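Local coordinates for putative alpha/beta hydrolase fold protein (Candidatus Nitrososphaera gargensis, PDB 5A62), which probably hydrolyses carboxylic esters, as a thaumarchaeal member of the alpha/beta hydrolase fold family, at residues E57-H62 against M74-D79; K132-H137 against V193-I198; Q147-L152 against E186-A191; H155-L160 against D174-V179. All coordinates share one frame; numbering follows the deposited sequence.

Interaction 1: E57-H62 against M74-D79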
loop_
_atom_site.group_PDB
_atom_site.type_symbol
_atom_site.label_atom_id
_atom_site.label_comp_id
_atom_site.label_asym_id
_atom_site.label_seq_id
_atom_site.Cartn_x
_atom_site.Cartn_y
_atom_site.Cartn_z
ATOM N N GLU A 57 2.115 3.894 20.111
ATOM C CA GLU A 57 2.331 2.740 19.289
ATOM C C GLU A 57 1.492 2.843 18.044
ATOM O O GLU A 57 0.294 3.045 18.062
ATOM C CB GLU A 57 2.126 1.457 20.090
ATOM C CG GLU A 57 3.245 1.310 21.120
ATOM C CD GLU A 57 3.179 0.287 22.191
ATOM O OE1 GLU A 57 2.142 -0.338 22.416
ATOM O OE2 GLU A 57 4.267 0.096 22.781
ATOM N N LEU A 58 2.179 2.682 16.900
ATOM C CA LEU A 58 1.566 2.632 15.594
ATOM C C LEU A 58 0.586 1.499 15.417
ATOM O O LEU A 58 0.662 0.499 16.093
ATOM C CB LEU A 58 2.640 2.508 14.525
ATOM C CG LEU A 58 3.623 3.662 14.444
ATOM C CD1 LEU A 58 4.653 3.322 13.333
ATOM C CD2 LEU A 58 3.008 5.000 14.248
ATOM N N ARG A 59 -0.304 1.616 14.437
ATOM C CA ARG A 59 -1.283 0.561 14.119
ATOM C C ARG A 59 -0.624 -0.775 14.073
ATOM O O ARG A 59 0.441 -0.968 13.402
ATOM C CB ARG A 59 -1.961 0.783 12.775
ATOM C CG ARG A 59 -2.806 2.036 12.770
ATOM C CD ARG A 59 -3.644 2.095 11.548
ATOM N NE ARG A 59 -4.366 3.367 11.483
ATOM C CZ ARG A 59 -5.383 3.595 10.663
ATOM N NH1 ARG A 59 -5.853 2.626 9.891
ATOM N NH2 ARG A 59 -5.937 4.820 10.712
ATOM N N GLY A 60 -1.166 -1.726 14.797
ATOM C CA GLY A 60 -0.708 -3.093 14.706
ATOM C C GLY A 60 0.605 -3.405 15.387
ATOM O O GLY A 60 1.202 -4.511 15.213
ATOM N N HIS A 61 1.152 -2.444 16.145
ATOM C CA HIS A 61 2.402 -2.602 16.843
ATOM C C HIS A 61 2.096 -2.653 18.353
ATOM O O HIS A 61 1.479 -1.770 18.920
ATOM C CB HIS A 61 3.335 -1.445 16.560
ATOM C CG HIS A 61 3.932 -1.507 15.186
ATOM N ND1 HIS A 61 3.213 -1.457 14.010
ATOM C CD2 HIS A 61 5.220 -1.691 14.828
ATOM C CE1 HIS A 61 4.054 -1.585 12.988
ATOM N NE2 HIS A 61 5.273 -1.736 13.453
ATOM N N HIS A 62 2.474 -3.789 18.972
ATOM C CA HIS A 62 2.385 -4.021 20.441
ATOM C C HIS A 62 0.947 -3.829 20.865
ATOM O O HIS A 62 0.073 -4.617 20.476
ATOM C CB HIS A 62 3.428 -3.177 21.159
ATOM C CG HIS A 62 3.680 -3.512 22.593
ATOM N ND1 HIS A 62 3.308 -4.674 23.222
ATOM C CD2 HIS A 62 4.285 -2.747 23.505
ATOM C CE1 HIS A 62 3.731 -4.618 24.496
ATOM N NE2 HIS A 62 4.323 -3.476 24.685
ATOM N N MET A 74 -0.015 6.326 4.382
ATOM C CA MET A 74 0.660 7.196 5.311
ATOM C C MET A 74 -0.247 8.274 5.855
ATOM O O MET A 74 -0.144 8.622 7.038
ATOM C CB MET A 74 1.874 7.877 4.664
ATOM C CG MET A 74 3.080 7.019 4.328
ATOM S SD MET A 74 3.654 5.949 5.650
ATOM C CE MET A 74 4.096 7.171 6.793
ATOM N N GLN A 75 -1.120 8.818 5.030
ATOM C CA GLN A 75 -2.053 9.818 5.540
ATOM C C GLN A 75 -2.851 9.383 6.703
ATOM O O GLN A 75 -3.118 10.142 7.635
ATOM C CB GLN A 75 -2.936 10.302 4.407
ATOM C CG GLN A 75 -3.813 11.461 4.813
ATOM C CD GLN A 75 -2.988 12.672 5.178
ATOM O OE1 GLN A 75 -2.034 13.023 4.458
ATOM N NE2 GLN A 75 -3.310 13.294 6.291
ATOM N N ASP A 76 -3.241 8.106 6.732
ATOM C CA ASP A 76 -3.956 7.549 7.853
ATOM C C ASP A 76 -3.128 7.597 9.124
ATOM O O ASP A 76 -3.663 7.864 10.180
ATOM C CB ASP A 76 -4.437 6.151 7.544
ATOM C CG ASP A 76 -5.463 6.150 6.451
ATOM O OD1 ASP A 76 -6.508 6.851 6.597
ATOM O OD2 ASP A 76 -5.293 5.414 5.445
ATOM N N LEU A 77 -1.855 7.300 9.036
ATOM C CA LEU A 77 -0.968 7.406 10.186
ATOM C C LEU A 77 -0.816 8.872 10.647
ATOM O O LEU A 77 -0.732 9.150 11.843
ATOM C CB LEU A 77 0.436 6.844 9.913
ATOM C CG LEU A 77 0.462 5.363 9.603
ATOM C CD1 LEU A 77 1.875 4.885 9.409
ATOM C CD2 LEU A 77 -0.210 4.478 10.650
ATOM N N ILE A 78 -0.819 9.792 9.739
ATOM C CA ILE A 78 -0.724 11.204 10.137
ATOM C C ILE A 78 -1.980 11.580 10.855
ATOM O O ILE A 78 -1.922 12.272 11.881
ATOM C CB ILE A 78 -0.495 12.111 8.911
ATOM C CG1 ILE A 78 0.610 11.645 7.981
ATOM C CG2 ILE A 78 -0.242 13.554 9.381
ATOM C CD1 ILE A 78 1.866 11.156 8.660
ATOM N N ASP A 79 -3.122 11.133 10.352
ATOM C CA ASP A 79 -4.397 11.423 11.011
ATOM C C ASP A 79 -4.438 10.774 12.394
ATOM O O ASP A 79 -4.939 11.420 13.337
ATOM C CB ASP A 79 -5.533 10.959 10.135
ATOM C CG ASP A 79 -5.655 11.720 8.840
ATOM O OD1 ASP A 79 -5.106 12.788 8.657
ATOM O OD2 ASP A 79 -6.439 11.186 7.999
#
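Van der Waals packing carries the direct contact of Arg59 with Asp76 and Leu77. One face of the Arg59 guanidinium lies against Asp76 CB, which is 3.7 Å from Arg59 NH2. Nearer the backbone, the arginine's aliphatic part meets the leucine, with Arg59 CG 4.1 Å from Leu77 CD2. The chain of Arg59 is stretched out from CG to NE (chi3 -175°), tying the loop after strand 52-56 of the central sheet to helix 74-87, which flanks that sheet in the alpha/beta hydrolase fold.

The charged ends of Arg59 and Asp76 are not in contact, Arg59 NH2 lying 4.6 Å from Asp76 OD1, so any attraction is long-range. Arg59 NE forms a salt bridge with Asp80, on the same helix, while Asp76 OD2 accepts from Thr73 N.

Leu58 to His61 form a type II turn, with Gly60 at positive phi and His61 N 3.0 Å from Leu58 O. His61 ND1 also donates to Arg59 O over 2.9 Å, nearly straight at 167°; Arg59 O lies in the imidazole plane, whereas ND1 comes from above the plane of that carbonyl.

A buried arginine thus meets Asp80, and the more distant Asp76 carboxylate would probably further stabilise its positive charge.

Interaction 2: K132-H137 against V193-I198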
loop_
_atom_site.group_PDB
_atom_site.type_symbol
_atom_site.label_atom_id
_atom_site.label_comp_id
_atom_site.label_asym_id
_atom_site.label_seq_id
_atom_site.Cartn_x
_atom_site.Cartn_y
_atom_site.Cartn_z
ATOM N N LYS A 132 13.752 0.026 -5.568
ATOM C CA LYS A 132 14.789 -0.836 -5.150
ATOM C C LYS A 132 14.980 -0.807 -3.625
ATOM O O LYS A 132 15.322 -1.804 -3.038
ATOM C CB LYS A 132 16.099 -0.466 -5.894
ATOM C CG LYS A 132 16.627 0.877 -5.462
ATOM C CD LYS A 132 17.985 1.292 -6.025
ATOM C CE LYS A 132 18.266 2.707 -5.499
ATOM N NZ LYS A 132 19.674 3.185 -5.725
ATOM N N ASP A 133 14.680 0.324 -2.999
ATOM C CA ASP A 133 14.830 0.465 -1.531
ATOM C C ASP A 133 13.846 -0.426 -0.765
ATOM O O ASP A 133 14.096 -0.806 0.394
ATOM C CB ASP A 133 14.572 1.895 -1.105
ATOM C CG ASP A 133 15.513 2.924 -1.718
ATOM O OD1 ASP A 133 16.683 2.536 -2.044
ATOM O OD2 ASP A 133 15.064 4.074 -1.846
ATOM N N LEU A 134 12.716 -0.710 -1.400
ATOM C CA LEU A 134 11.664 -1.490 -0.736
ATOM C C LEU A 134 11.635 -2.962 -1.158
ATOM O O LEU A 134 10.864 -3.746 -0.644
ATOM C CB LEU A 134 10.301 -0.861 -1.015
ATOM C CG LEU A 134 10.141 0.560 -0.525
ATOM C CD1 LEU A 134 8.749 1.058 -0.731
ATOM C CD2 LEU A 134 10.521 0.702 0.922
ATOM N N GLU A 135 12.530 -3.363 -2.063
ATOM C CA GLU A 135 12.521 -4.755 -2.535
ATOM C C GLU A 135 12.712 -5.752 -1.439
ATOM O O GLU A 135 12.110 -6.793 -1.442
ATOM C CB GLU A 135 13.566 -4.951 -3.663
ATOM C CG GLU A 135 13.268 -6.186 -4.507
ATOM C CD GLU A 135 11.936 -6.092 -5.303
ATOM O OE1 GLU A 135 11.494 -4.928 -5.627
ATOM O OE2 GLU A 135 11.334 -7.181 -5.650
ATOM N N LYS A 136 13.495 -5.415 -0.434
ATOM C CA LYS A 136 13.754 -6.336 0.670
ATOM C C LYS A 136 12.523 -6.701 1.431
ATOM O O LYS A 136 12.453 -7.773 2.019
ATOM C CB LYS A 136 14.820 -5.711 1.629
ATOM C CG LYS A 136 14.356 -4.424 2.333
ATOM C CD LYS A 136 15.333 -3.630 3.268
ATOM C CE LYS A 136 16.584 -3.150 2.551
ATOM N NZ LYS A 136 16.425 -1.927 1.653
ATOM N N HIS A 137 11.522 -5.833 1.461
ATOM C CA HIS A 137 10.351 -6.125 2.271
ATOM C C HIS A 137 9.444 -7.169 1.691
ATOM O O HIS A 137 8.568 -7.684 2.373
ATOM C CB HIS A 137 9.548 -4.831 2.521
ATOM C CG HIS A 137 10.280 -3.757 3.246
ATOM N ND1 HIS A 137 10.052 -2.423 3.015
ATOM C CD2 HIS A 137 11.131 -3.812 4.280
ATOM C CE1 HIS A 137 10.857 -1.699 3.771
ATOM N NE2 HIS A 137 11.492 -2.521 4.580
ATOM N N VAL A 193 3.739 -2.051 3.505
ATOM C CA VAL A 193 2.963 -1.699 2.320
ATOM C C VAL A 193 2.742 -0.151 2.285
ATOM O O VAL A 193 2.785 0.475 1.241
ATOM C CB VAL A 193 1.657 -2.501 2.271
ATOM C CG1 VAL A 193 0.710 -1.922 1.231
ATOM C CG2 VAL A 193 1.949 -3.970 2.027
ATOM N N ALA A 194 2.435 0.437 3.442
ATOM C CA ALA A 194 2.167 1.859 3.522
ATOM C C ALA A 194 3.323 2.691 3.019
ATOM O O ALA A 194 3.135 3.844 2.620
ATOM C CB ALA A 194 1.762 2.274 4.902
ATOM N N LEU A 195 4.527 2.161 3.088
ATOM C CA LEU A 195 5.673 2.948 2.597
ATOM C C LEU A 195 5.516 3.330 1.152
ATOM O O LEU A 195 6.084 4.330 0.721
ATOM C CB LEU A 195 6.991 2.171 2.808
ATOM C CG LEU A 195 7.301 1.872 4.289
ATOM C CD1 LEU A 195 8.548 1.049 4.346
ATOM C CD2 LEU A 195 7.414 3.126 5.109
ATOM N N TYR A 196 4.830 2.553 0.361
ATOM C CA TYR A 196 4.580 2.919 -1.055
ATOM C C TYR A 196 3.676 4.099 -1.256
ATOM O O TYR A 196 3.555 4.656 -2.342
ATOM C CB TYR A 196 3.952 1.740 -1.806
ATOM C CG TYR A 196 4.889 0.593 -2.073
ATOM C CD1 TYR A 196 5.629 0.581 -3.239
ATOM C CD2 TYR A 196 4.999 -0.500 -1.248
ATOM C CE1 TYR A 196 6.502 -0.441 -3.506
ATOM C CE2 TYR A 196 5.833 -1.541 -1.567
ATOM C CZ TYR A 196 6.588 -1.494 -2.694
ATOM O OH TYR A 196 7.446 -2.563 -2.989
ATOM N N THR A 197 2.980 4.504 -0.186
ATOM C CA THR A 197 1.963 5.554 -0.259
ATOM C C THR A 197 2.485 6.887 0.198
ATOM O O THR A 197 1.694 7.857 0.279
ATOM C CB THR A 197 0.696 5.195 0.541
ATOM O OG1 THR A 197 0.994 5.288 1.936
ATOM C CG2 THR A 197 0.255 3.821 0.234
ATOM N N ILE A 198 3.795 7.014 0.445
ATOM C CA ILE A 198 4.369 8.334 0.829
ATOM C C ILE A 198 4.223 9.268 -0.393
ATOM O O ILE A 198 4.621 8.839 -1.492
ATOM C CB ILE A 198 5.825 8.184 1.138
ATOM C CG1 ILE A 198 6.047 7.288 2.365
ATOM C CG2 ILE A 198 6.468 9.533 1.329
ATOM C CD1 ILE A 198 7.497 6.838 2.480
HETATM O O HOH W 1 8.093 -3.794 -0.726
HETATM O O HOH W 2 9.845 -2.489 -4.449
#
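Leu134 and Tyr196 run antiparallel past one another, and the leucine sets one methyl squarely on the tyrosine ring. Leu134 CD1 is 3.8 Å from the ring centroid and only 6° off the normal, a well-centred CH-pi contact. Its CB reaches the phenol end, 3.9 Å from Tyr196 OH, so the leucine runs along the ring from its middle to the hydroxyl.

The second methyl of the leucine serves another partner. Leu134 CD2 packs 4.0 Å from Leu195 CD1, the two side chains meeting at a slant. That same Leu195 CD1 comes within 3.6 Å of His137 CE1, where the leucine and histidine side chains cross at about a right angle. Leu134 keeps its CG beside the backbone N (chi1 -61°), and its terminal fork divides the work: CD1 for the aromatic face, CD2 for the aliphatic neighbour.

Two waters join the polar rim. The first donates to Tyr196 OH at 2.7 Å and also to Leu134 O. The second accepts from Tyr196 OH at 2.8 Å and donates, over a longer 3.2 Å, to Glu135 OE1. The phenol therefore both accepts and donates, which would point the hydroxyl hydrogen at the second water.

Leu195 touches Ile100, and its side chain comes within about 4 Å (nearest atoms) of an acetate ion, probably from the crystallisation liquor, near the probable nucleophile elbow. Both segments belong to the helical insertion between strands 116-122 and 212-218, the usual cap position of alpha/beta hydrolases, and the contact joins its first helices to the turn that follows helix 185-194.

Interaction 3: Q147-L152 against E186-A191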
loop_
_atom_site.group_PDB
_atom_site.type_symbol
_atom_site.label_atom_id
_atom_site.label_comp_id
_atom_site.label_asym_id
_atom_site.label_seq_id
_atom_site.Cartn_x
_atom_site.Cartn_y
_atom_site.Cartn_z
ATOM N N GLN A 147 5.963 -17.781 8.553
ATOM C CA GLN A 147 6.739 -18.305 9.708
ATOM C C GLN A 147 6.508 -17.539 10.993
ATOM O O GLN A 147 6.767 -18.093 12.071
ATOM C CB GLN A 147 8.216 -18.323 9.440
ATOM C CG GLN A 147 8.696 -19.107 8.210
ATOM C CD GLN A 147 10.213 -19.298 8.224
ATOM O OE1 GLN A 147 10.788 -19.689 9.256
ATOM N NE2 GLN A 147 10.865 -19.049 7.118
ATOM N N GLY A 148 6.023 -16.296 10.921
ATOM C CA GLY A 148 5.780 -15.486 12.037
ATOM C C GLY A 148 6.892 -14.536 12.421
ATOM O O GLY A 148 7.978 -14.528 11.891
ATOM N N MET A 149 6.554 -13.654 13.362
ATOM C CA MET A 149 7.427 -12.587 13.761
ATOM C C MET A 149 8.653 -13.001 14.565
ATOM O O MET A 149 9.706 -12.412 14.457
ATOM C CB MET A 149 6.651 -11.498 14.531
ATOM C CG MET A 149 5.540 -10.840 13.660
ATOM S SD MET A 149 6.119 -10.154 12.086
ATOM C CE MET A 149 6.797 -8.674 12.676
ATOM N N LYS A 150 8.504 -14.042 15.391
ATOM C CA LYS A 150 9.686 -14.511 16.120
ATOM C C LYS A 150 10.714 -15.068 15.119
ATOM O O LYS A 150 11.902 -14.785 15.218
ATOM C CB LYS A 150 9.297 -15.560 17.152
ATOM C CG LYS A 150 8.417 -15.077 18.303
ATOM C CD LYS A 150 8.230 -16.224 19.306
ATOM C CE LYS A 150 7.104 -16.030 20.325
ATOM N NZ LYS A 150 7.081 -14.680 20.964
ATOM N N ALA A 151 10.234 -15.822 14.115
ATOM C CA ALA A 151 11.122 -16.293 13.065
ATOM C C ALA A 151 11.716 -15.184 12.256
ATOM O O ALA A 151 12.917 -15.164 11.976
ATOM C CB ALA A 151 10.430 -17.268 12.150
ATOM N N LEU A 152 10.896 -14.181 11.951
ATOM C CA LEU A 152 11.420 -13.074 11.219
ATOM C C LEU A 152 12.546 -12.380 12.005
ATOM O O LEU A 152 13.595 -12.025 11.431
ATOM C CB LEU A 152 10.325 -12.101 10.800
ATOM C CG LEU A 152 10.801 -10.812 10.134
ATOM C CD1 LEU A 152 11.627 -11.056 8.902
ATOM C CD2 LEU A 152 9.600 -9.936 9.784
ATOM N N GLU A 186 0.021 -8.636 10.944
ATOM C CA GLU A 186 -0.825 -7.753 10.100
ATOM C C GLU A 186 -0.279 -6.366 10.218
ATOM O O GLU A 186 -0.234 -5.634 9.201
ATOM C CB GLU A 186 -2.315 -7.838 10.436
ATOM C CG GLU A 186 -2.569 -7.528 11.814
ATOM C CD GLU A 186 -2.393 -8.754 12.853
ATOM O OE1 GLU A 186 -1.699 -9.912 12.774
ATOM O OE2 GLU A 186 -3.089 -8.456 13.932
ATOM N N GLY A 187 0.233 -5.934 11.355
ATOM C CA GLY A 187 0.789 -4.623 11.492
ATOM C C GLY A 187 2.080 -4.458 10.751
ATOM O O GLY A 187 2.329 -3.365 10.180
ATOM N N PHE A 188 2.988 -5.423 10.787
ATOM C CA PHE A 188 4.210 -5.353 10.028
ATOM C C PHE A 188 3.903 -5.249 8.545
ATOM O O PHE A 188 4.490 -4.406 7.850
ATOM C CB PHE A 188 5.048 -6.615 10.331
ATOM C CG PHE A 188 6.353 -6.591 9.583
ATOM C CD1 PHE A 188 7.430 -5.852 10.031
ATOM C CD2 PHE A 188 6.516 -7.330 8.425
ATOM C CE1 PHE A 188 8.613 -5.817 9.294
ATOM C CE2 PHE A 188 7.680 -7.287 7.710
ATOM C CZ PHE A 188 8.677 -6.524 8.121
ATOM N N VAL A 189 3.064 -6.158 8.050
ATOM C CA VAL A 189 2.706 -6.169 6.656
ATOM C C VAL A 189 2.124 -4.841 6.231
ATOM O O VAL A 189 2.567 -4.238 5.252
ATOM C CB VAL A 189 1.818 -7.339 6.325
ATOM C CG1 VAL A 189 1.311 -7.253 4.918
ATOM C CG2 VAL A 189 2.605 -8.641 6.518
ATOM N N ALA A 190 1.150 -4.320 6.961
ATOM C CA ALA A 190 0.509 -3.093 6.575
ATOM C C ALA A 190 1.476 -1.928 6.580
ATOM O O ALA A 190 1.387 -1.044 5.728
ATOM C CB ALA A 190 -0.611 -2.776 7.469
ATOM N N ALA A 191 2.373 -1.843 7.522
ATOM C CA ALA A 191 3.275 -0.713 7.625
ATOM C C ALA A 191 4.230 -0.695 6.439
ATOM O O ALA A 191 4.517 0.349 5.858
ATOM C CB ALA A 191 3.977 -0.693 8.940
#
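The Phe188 ring meets Leu152 on one face, with Leu152 CD2 3.8 Å above the plane and displaced toward the rim. The methyl is 4.0 Å from the ring centroid and 19° off the normal, which qualifies as CH-pi packing; Phe188 CE2, at the far end, lies 3.9 Å from Leu152 CD2. Met149 approaches the other end of the ring, from the same side of its plane but obliquely. Its methyl is nearest the stem of the side chain, Met149 CE being 3.6 Å from Phe188 CB. The sulfur stands farther off, Met149 SD 5.0 Å from the ring centroid, and makes an oblique Met-aromatic contact.

Phe188 has its CG anti to the backbone N (chi1 -179°), projecting the ring out from helix 185-194, whereas the Met149 chain is folded at chi2 and chi3 so that CE comes up beside the root of the ring. Thus one side chain of the first turn of helix 149-157 packs at the base of the phenylalanine and another covers its tip.

Gly148, with positive phi, separates helix 136-147 from helix 149-157 and takes the N-cap position of the latter; Leu152 N donates to Gly148 O, 2.9 Å away. Thr140 of helix 136-147 and Phe180 of helix 170-180 close in around these side chains. This is helix-to-helix packing inside the helical cap insertion of an alpha/beta hydrolase, joining helices 149-157 and 185-194.

Interaction 4: H155-L160 against D174-V179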
loop_
_atom_site.group_PDB
_atom_site.type_symbol
_atom_site.label_atom_id
_atom_site.label_comp_id
_atom_site.label_asym_id
_atom_site.label_seq_id
_atom_site.Cartn_x
_atom_site.Cartn_y
_atom_site.Cartn_z
ATOM N N HIS A 155 15.703 -14.338 11.640
ATOM C CA HIS A 155 16.334 -14.129 10.329
ATOM C C HIS A 155 16.986 -12.791 10.161
ATOM O O HIS A 155 18.044 -12.700 9.493
ATOM C CB HIS A 155 15.306 -14.365 9.213
ATOM C CG HIS A 155 14.986 -15.800 9.003
ATOM N ND1 HIS A 155 15.771 -16.614 8.204
ATOM C CD2 HIS A 155 13.942 -16.543 9.407
ATOM C CE1 HIS A 155 15.250 -17.830 8.219
ATOM N NE2 HIS A 155 14.142 -17.819 8.934
ATOM N N LYS A 156 16.409 -11.753 10.744
ATOM C CA LYS A 156 16.998 -10.409 10.699
ATOM C C LYS A 156 18.313 -10.351 11.504
ATOM O O LYS A 156 19.222 -9.655 11.116
ATOM C CB LYS A 156 16.049 -9.371 11.200
ATOM C CG LYS A 156 14.900 -9.169 10.218
ATOM C CD LYS A 156 13.947 -8.103 10.698
ATOM C CE LYS A 156 14.503 -6.719 10.609
ATOM N NZ LYS A 156 14.452 -6.318 9.166
ATOM N N LEU A 157 18.358 -11.130 12.557
ATOM C CA LEU A 157 19.481 -11.054 13.474
ATOM C C LEU A 157 20.697 -11.786 12.959
ATOM O O LEU A 157 21.779 -11.474 13.385
ATOM C CB LEU A 157 19.047 -11.579 14.808
ATOM C CG LEU A 157 18.185 -10.626 15.603
ATOM C CD1 LEU A 157 17.531 -11.240 16.817
ATOM C CD2 LEU A 157 18.950 -9.384 16.072
ATOM N N VAL A 158 20.570 -12.787 12.099
ATOM C CA VAL A 158 21.733 -13.519 11.573
ATOM C C VAL A 158 21.994 -13.252 10.090
ATOM O O VAL A 158 21.116 -13.253 9.283
ATOM C CB VAL A 158 21.455 -15.013 11.714
ATOM C CG1 VAL A 158 22.628 -15.817 11.211
ATOM C CG2 VAL A 158 21.112 -15.352 13.141
ATOM N N SER A 159 23.239 -13.021 9.695
ATOM C CA SER A 159 23.556 -12.744 8.286
ATOM C C SER A 159 24.702 -13.710 7.928
ATOM O O SER A 159 25.902 -13.511 8.289
ATOM C CB SER A 159 23.852 -11.256 8.156
ATOM O OG SER A 159 23.062 -10.542 9.156
ATOM N N LEU A 160 24.289 -14.834 7.341
ATOM C CA LEU A 160 25.227 -15.850 6.943
ATOM C C LEU A 160 26.088 -15.277 5.839
ATOM O O LEU A 160 27.325 -15.435 5.852
ATOM C CB LEU A 160 24.438 -17.088 6.457
ATOM C CG LEU A 160 23.725 -17.833 7.545
ATOM C CD1 LEU A 160 23.188 -19.147 7.043
ATOM C CD2 LEU A 160 24.674 -18.102 8.713
ATOM N N ASP A 174 19.155 -9.059 21.822
ATOM C CA ASP A 174 18.096 -9.491 22.621
ATOM C C ASP A 174 17.097 -8.372 22.893
ATOM O O ASP A 174 15.889 -8.655 22.974
ATOM C CB ASP A 174 18.663 -10.068 23.949
ATOM C CG ASP A 174 19.211 -11.406 23.780
ATOM O OD1 ASP A 174 18.995 -12.117 22.818
ATOM O OD2 ASP A 174 19.923 -11.850 24.735
ATOM N N PHE A 175 17.551 -7.144 23.015
ATOM C CA PHE A 175 16.672 -5.981 23.098
ATOM C C PHE A 175 15.815 -5.847 21.806
ATOM O O PHE A 175 14.574 -5.769 21.880
ATOM C CB PHE A 175 17.515 -4.771 23.361
ATOM C CG PHE A 175 16.797 -3.435 23.403
ATOM C CD1 PHE A 175 15.532 -3.299 23.907
ATOM C CD2 PHE A 175 17.448 -2.305 22.954
ATOM C CE1 PHE A 175 14.937 -2.016 23.974
ATOM C CE2 PHE A 175 16.820 -1.068 22.981
ATOM C CZ PHE A 175 15.568 -0.948 23.526
ATOM N N PHE A 176 16.460 -5.996 20.660
ATOM C CA PHE A 176 15.737 -6.017 19.424
ATOM C C PHE A 176 14.686 -7.106 19.396
ATOM O O PHE A 176 13.528 -6.866 18.992
ATOM C CB PHE A 176 16.682 -6.177 18.244
ATOM C CG PHE A 176 15.995 -6.342 16.928
ATOM C CD1 PHE A 176 15.620 -5.264 16.208
ATOM C CD2 PHE A 176 15.750 -7.593 16.440
ATOM C CE1 PHE A 176 14.971 -5.424 14.995
ATOM C CE2 PHE A 176 15.129 -7.749 15.209
ATOM C CZ PHE A 176 14.744 -6.636 14.535
ATOM N N ARG A 177 15.009 -8.329 19.806
ATOM C CA ARG A 177 14.020 -9.415 19.858
ATOM C C ARG A 177 12.823 -9.049 20.672
ATOM O O ARG A 177 11.691 -9.228 20.211
ATOM C CB ARG A 177 14.580 -10.681 20.498
ATOM C CG ARG A 177 15.544 -11.438 19.616
ATOM C CD ARG A 177 16.082 -12.698 20.311
ATOM N NE ARG A 177 16.912 -13.518 19.408
ATOM C CZ ARG A 177 18.244 -13.460 19.343
ATOM N NH1 ARG A 177 18.938 -12.657 20.139
ATOM N NH2 ARG A 177 18.907 -14.204 18.450
ATOM N N GLU A 178 13.088 -8.555 21.883
ATOM C CA GLU A 178 12.034 -8.127 22.809
ATOM C C GLU A 178 11.071 -7.228 22.082
ATOM O O GLU A 178 9.853 -7.563 22.044
ATOM C CB GLU A 178 12.562 -7.456 24.105
ATOM C CG GLU A 178 11.468 -7.297 25.203
ATOM C CD GLU A 178 11.202 -8.526 26.104
ATOM O OE1 GLU A 178 11.100 -9.696 25.608
ATOM O OE2 GLU A 178 11.034 -8.315 27.356
ATOM N N VAL A 179 11.635 -6.173 21.488
ATOM C CA VAL A 179 10.837 -5.090 20.915
ATOM C C VAL A 179 10.085 -5.632 19.666
ATOM O O VAL A 179 8.866 -5.558 19.565
ATOM C CB VAL A 179 11.702 -3.921 20.546
ATOM C CG1 VAL A 179 10.972 -2.904 19.636
ATOM C CG2 VAL A 179 12.298 -3.262 21.801
#
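Leu157 splits its two methyls between Phe176 and Arg177. With CG beside its own backbone N (chi1 -76°), the leucine extends from the last turn of helix 149-157 toward helix 170-180. Leu157 CD2 packs 3.7 Å from Phe176 CD2, the two side chains pointing in opposing senses as they pass and the methyl meeting the ring obliquely. Leu157 CD1 lies over the centre of the Arg177 guanidinium, 3.4 Å from Arg177 CZ. That closeness is doubtful, because the arginine was modelled in two conformers.

Phe176 adopts a different first torsion, with CG anti to its backbone N (chi1 174°), which turns its ring toward Leu157 and Lys156 of helix 149-157. There Lys156 meets it by its methylenes rather than by its charge: the chain is kinked at chi3 and chi4, and Lys156 CE comes 3.9 Å from Phe176 CZ, lysine and ring crossing at about a right angle. Phe180 and Trp249 also meet this ring, the tryptophan edge-to-face.

Arg177, in the conformer described, is extended from CG to NE. Arg177 NH1 forms a salt bridge with Asp174 OD1 at 2.7 Å, one turn back on the same helix, although the hydrogen bond is weak, bent to 121°. Arg177 NE forms a second salt bridge, with Glu154.

Both helices belong to the insertion between strands 116-122 and 212-218, the usual cap position of alpha/beta hydrolases. In this conformer the cation is paired at NE and NH1, which would probably let its flat face rest beside an apolar side chain at little cost.

How the interactions relate
From the N terminus, interaction 1 comes first and closes a short loop of eleven residues, tying the loop after strand 52-56 to a helix that flanks the sheet, 74-87. Interaction 2 opens later, in series with it, and closes a 55-residue loop that is largely helical. Inside that loop lies interaction 3, closing 33 residues, and inside interaction 3 lies interaction 4, closing 13, so the three nest without crossing. Helix 149-157 serves both inner contacts, and helix 185-194 serves interactions 2 and 3. The insertion in turn touches interaction 1: Met74 N probably bonds to Thr197 OG1, 2.8 Å apart, and His61 packs on Gly187 and Ala191.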